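NH(3)-dependent NAD(+) synthetase (Francisella tularensis subsp. holarctica LVS, PDB 3FIU) belongs to the NAD synthase family of the HUP clan and binds adenosine monophosphate, pyrophosphate and magnesium. Local coordinates at residues Trp148-Phe153 with Ser237-Arg241. Residues are numbered along the deposited sequence; the frame is centred on the assembly and turned at random.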
loop_
_atom_site.group_PDB
_atom_site.type_symbol
_atom_site.label_atom_id
_atom_site.label_comp_id
_atom_site.label_asym_id
_atom_site.label_seq_id
_atom_site.Cartn_x
_atom_site.Cartn_y
_atom_site.Cartn_z
ATOM N N TRP A 148 14.432 -4.466 4.864
ATOM C CA TRP A 148 13.873 -5.229 3.760
ATOM C C TRP A 148 13.959 -6.762 4.017
ATOM O O TRP A 148 12.934 -7.483 4.048
ATOM C CB TRP A 148 14.515 -4.818 2.422
ATOM C CG TRP A 148 13.593 -5.150 1.266
ATOM C CD1 TRP A 148 13.778 -6.109 0.309
ATOM C CD2 TRP A 148 12.305 -4.555 0.996
ATOM N NE1 TRP A 148 12.697 -6.130 -0.555
ATOM C CE2 TRP A 148 11.788 -5.181 -0.157
ATOM C CE3 TRP A 148 11.553 -3.535 1.611
ATOM C CZ2 TRP A 148 10.557 -4.831 -0.715
ATOM C CZ3 TRP A 148 10.304 -3.187 1.057
ATOM C CH2 TRP A 148 9.825 -3.842 -0.093
ATOM N N TYR A 149 15.171 -7.249 4.251
ATOM C CA TYR A 149 15.367 -8.676 4.518
ATOM C C TYR A 149 14.588 -9.206 5.720
ATOM O O TYR A 149 14.060 -10.337 5.693
ATOM C CB TYR A 149 16.868 -9.023 4.670
ATOM C CG TYR A 149 17.102 -10.519 4.593
ATOM C CD1 TYR A 149 17.307 -11.153 3.364
ATOM C CD2 TYR A 149 17.077 -11.303 5.744
ATOM C CE1 TYR A 149 17.501 -12.554 3.297
ATOM C CE2 TYR A 149 17.286 -12.701 5.688
ATOM C CZ TYR A 149 17.474 -13.307 4.462
ATOM O OH TYR A 149 17.665 -14.679 4.419
ATOM N N MET A 150 14.530 -8.420 6.788
ATOM C CA MET A 150 13.866 -8.857 8.002
ATOM C C MET A 150 12.337 -8.671 7.890
ATOM O O MET A 150 11.586 -9.071 8.783
ATOM C CB MET A 150 14.412 -8.089 9.196
ATOM C CG MET A 150 15.923 -8.271 9.421
ATOM S SD MET A 150 16.202 -9.931 10.096
ATOM C CE MET A 150 15.746 -9.671 11.809
ATOM N N GLY A 151 11.896 -8.065 6.789
ATOM C CA GLY A 151 10.519 -7.558 6.696
ATOM C C GLY A 151 10.123 -6.676 7.887
ATOM O O GLY A 151 8.961 -6.732 8.341
ATOM N N TYR A 152 11.062 -5.859 8.400
ATOM C CA TYR A 152 10.757 -4.961 9.517
ATOM C C TYR A 152 10.234 -3.634 8.949
ATOM O O TYR A 152 10.928 -2.586 8.963
ATOM C CB TYR A 152 11.966 -4.733 10.463
ATOM C CG TYR A 152 11.570 -4.172 11.835
ATOM C CD1 TYR A 152 12.445 -4.200 12.918
ATOM C CD2 TYR A 152 10.299 -3.611 12.045
ATOM C CE1 TYR A 152 12.071 -3.677 14.178
ATOM C CE2 TYR A 152 9.921 -3.087 13.287
ATOM C CZ TYR A 152 10.809 -3.119 14.351
ATOM O OH TYR A 152 10.396 -2.598 15.573
ATOM N N PHE A 153 9.025 -3.724 8.412
ATOM C CA PHE A 153 8.299 -2.597 7.850
ATOM C C PHE A 153 6.838 -3.009 7.738
ATOM O O PHE A 153 6.512 -4.201 7.774
ATOM C CB PHE A 153 8.869 -2.163 6.485
ATOM C CG PHE A 153 8.801 -3.229 5.410
ATOM C CD1 PHE A 153 7.627 -3.423 4.658
ATOM C CD2 PHE A 153 9.919 -4.011 5.118
ATOM C CE1 PHE A 153 7.570 -4.401 3.636
ATOM C CE2 PHE A 153 9.878 -4.990 4.112
ATOM C CZ PHE A 153 8.685 -5.188 3.371
ATOM N N SER A 237 7.805 -13.111 6.621
ATOM C CA SER A 237 7.563 -11.934 5.774
ATOM C C SER A 237 7.790 -12.120 4.273
ATOM O O SER A 237 8.017 -11.135 3.542
ATOM C CB SER A 237 8.373 -10.734 6.298
ATOM O OG SER A 237 9.763 -10.969 6.248
ATOM N N HIS A 238 7.730 -13.360 3.784
ATOM C CA HIS A 238 7.945 -13.581 2.333
ATOM C C HIS A 238 7.052 -12.711 1.470
ATOM O O HIS A 238 7.508 -12.135 0.469
ATOM C CB HIS A 238 7.742 -15.055 1.908
ATOM C CG HIS A 238 8.735 -15.998 2.511
ATOM N ND1 HIS A 238 10.080 -15.956 2.207
ATOM C CD2 HIS A 238 8.582 -17.001 3.411
ATOM C CE1 HIS A 238 10.710 -16.894 2.892
ATOM N NE2 HIS A 238 9.828 -17.542 3.632
ATOM N N HIS A 239 5.772 -12.626 1.854
ATOM C CA HIS A 239 4.774 -11.950 1.006
ATOM C C HIS A 239 4.829 -10.423 1.095
ATOM O O HIS A 239 4.386 -9.732 0.176
ATOM C CB HIS A 239 3.375 -12.489 1.283
ATOM C CG HIS A 239 3.237 -13.950 0.985
ATOM N ND1 HIS A 239 3.135 -14.909 1.971
ATOM C CD2 HIS A 239 3.241 -14.622 -0.194
ATOM C CE1 HIS A 239 3.050 -16.105 1.412
ATOM N NE2 HIS A 239 3.121 -15.959 0.101
ATOM N N LYS A 240 5.423 -9.903 2.170
ATOM C CA LYS A 240 5.618 -8.447 2.335
ATOM C C LYS A 240 6.502 -7.832 1.274
ATOM O O LYS A 240 6.418 -6.636 1.017
ATOM C CB LYS A 240 6.218 -8.115 3.702
ATOM C CG LYS A 240 5.237 -8.238 4.820
ATOM C CD LYS A 240 5.905 -8.210 6.181
ATOM C CE LYS A 240 5.797 -6.865 6.803
ATOM N NZ LYS A 240 6.015 -6.933 8.242
ATOM N N ARG A 241 7.377 -8.631 0.675
ATOM C CA ARG A 241 8.303 -8.084 -0.301
ATOM C C ARG A 241 7.761 -8.112 -1.722
ATOM O O ARG A 241 8.117 -7.240 -2.520
ATOM C CB ARG A 241 9.678 -8.757 -0.215
ATOM C CG ARG A 241 10.420 -8.376 1.066
ATOM C CD ARG A 241 11.751 -9.125 1.280
ATOM N NE ARG A 241 11.564 -10.504 1.733
ATOM C CZ ARG A 241 11.305 -10.892 2.978
ATOM N NH1 ARG A 241 11.189 -10.025 3.977
ATOM N NH2 ARG A 241 11.147 -12.183 3.227
#
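Arg241 reaches from the short helix 238-241 past the indole of Trp148 to the C-terminal end of helix 145-150. Its CB lies 4.0 Å from Trp148 NE1. Arg241 CG comes next, over one face of the indole, 3.9 Å from the centroid of the five-membered ring, a CH-pi contact that suits an electron-rich tryptophan. CD lies over the same face, almost directly above Trp148 NE1, and a bend at chi3 (-76°) turns the guanidinium off the ring, the two planes standing 74° apart, toward the main chain of Trp148. There Arg241 NH1 donates to Trp148 O over 3.1 Å. The donor lies in the carbonyl plane, but the bond is bent at the hydrogen (137°). Arg241 NH1 also gives a straighter bond, 2.8 Å long, to Ser237 OG, a small hydroxyl itself bonded to Trp233 O and His234 O of helix 224-235, while NH2 is taken by His234 O. Several donors make arginine apt for a helix end, where the carbonyls of the last turn lack N-H partners further along. That end is a Schellman motif: Gly151 returns its N-H to Trp148 O, so this oxygen takes two donors. Positive phi favours glycine here, and Ser237 OG lies close, 3.5 Å from Gly151 CA. In this HUP-clan protein the turn carries the chain from the helix to Phe153, whose side chain is about 7 Å from the bound adenosine monophosphate. Lys240 CB meets Phe153 CZ at 3.8 Å, and Lys240 O lies in the ring plane at the edge. Beyond, the long chain bends at chi3 and brings Lys240 NZ to Gly151 O, 3.0 Å away, with a weak bond to Phe153 O. On the far side of the short helix, His239 stacks on Tyr27 of the second subunit.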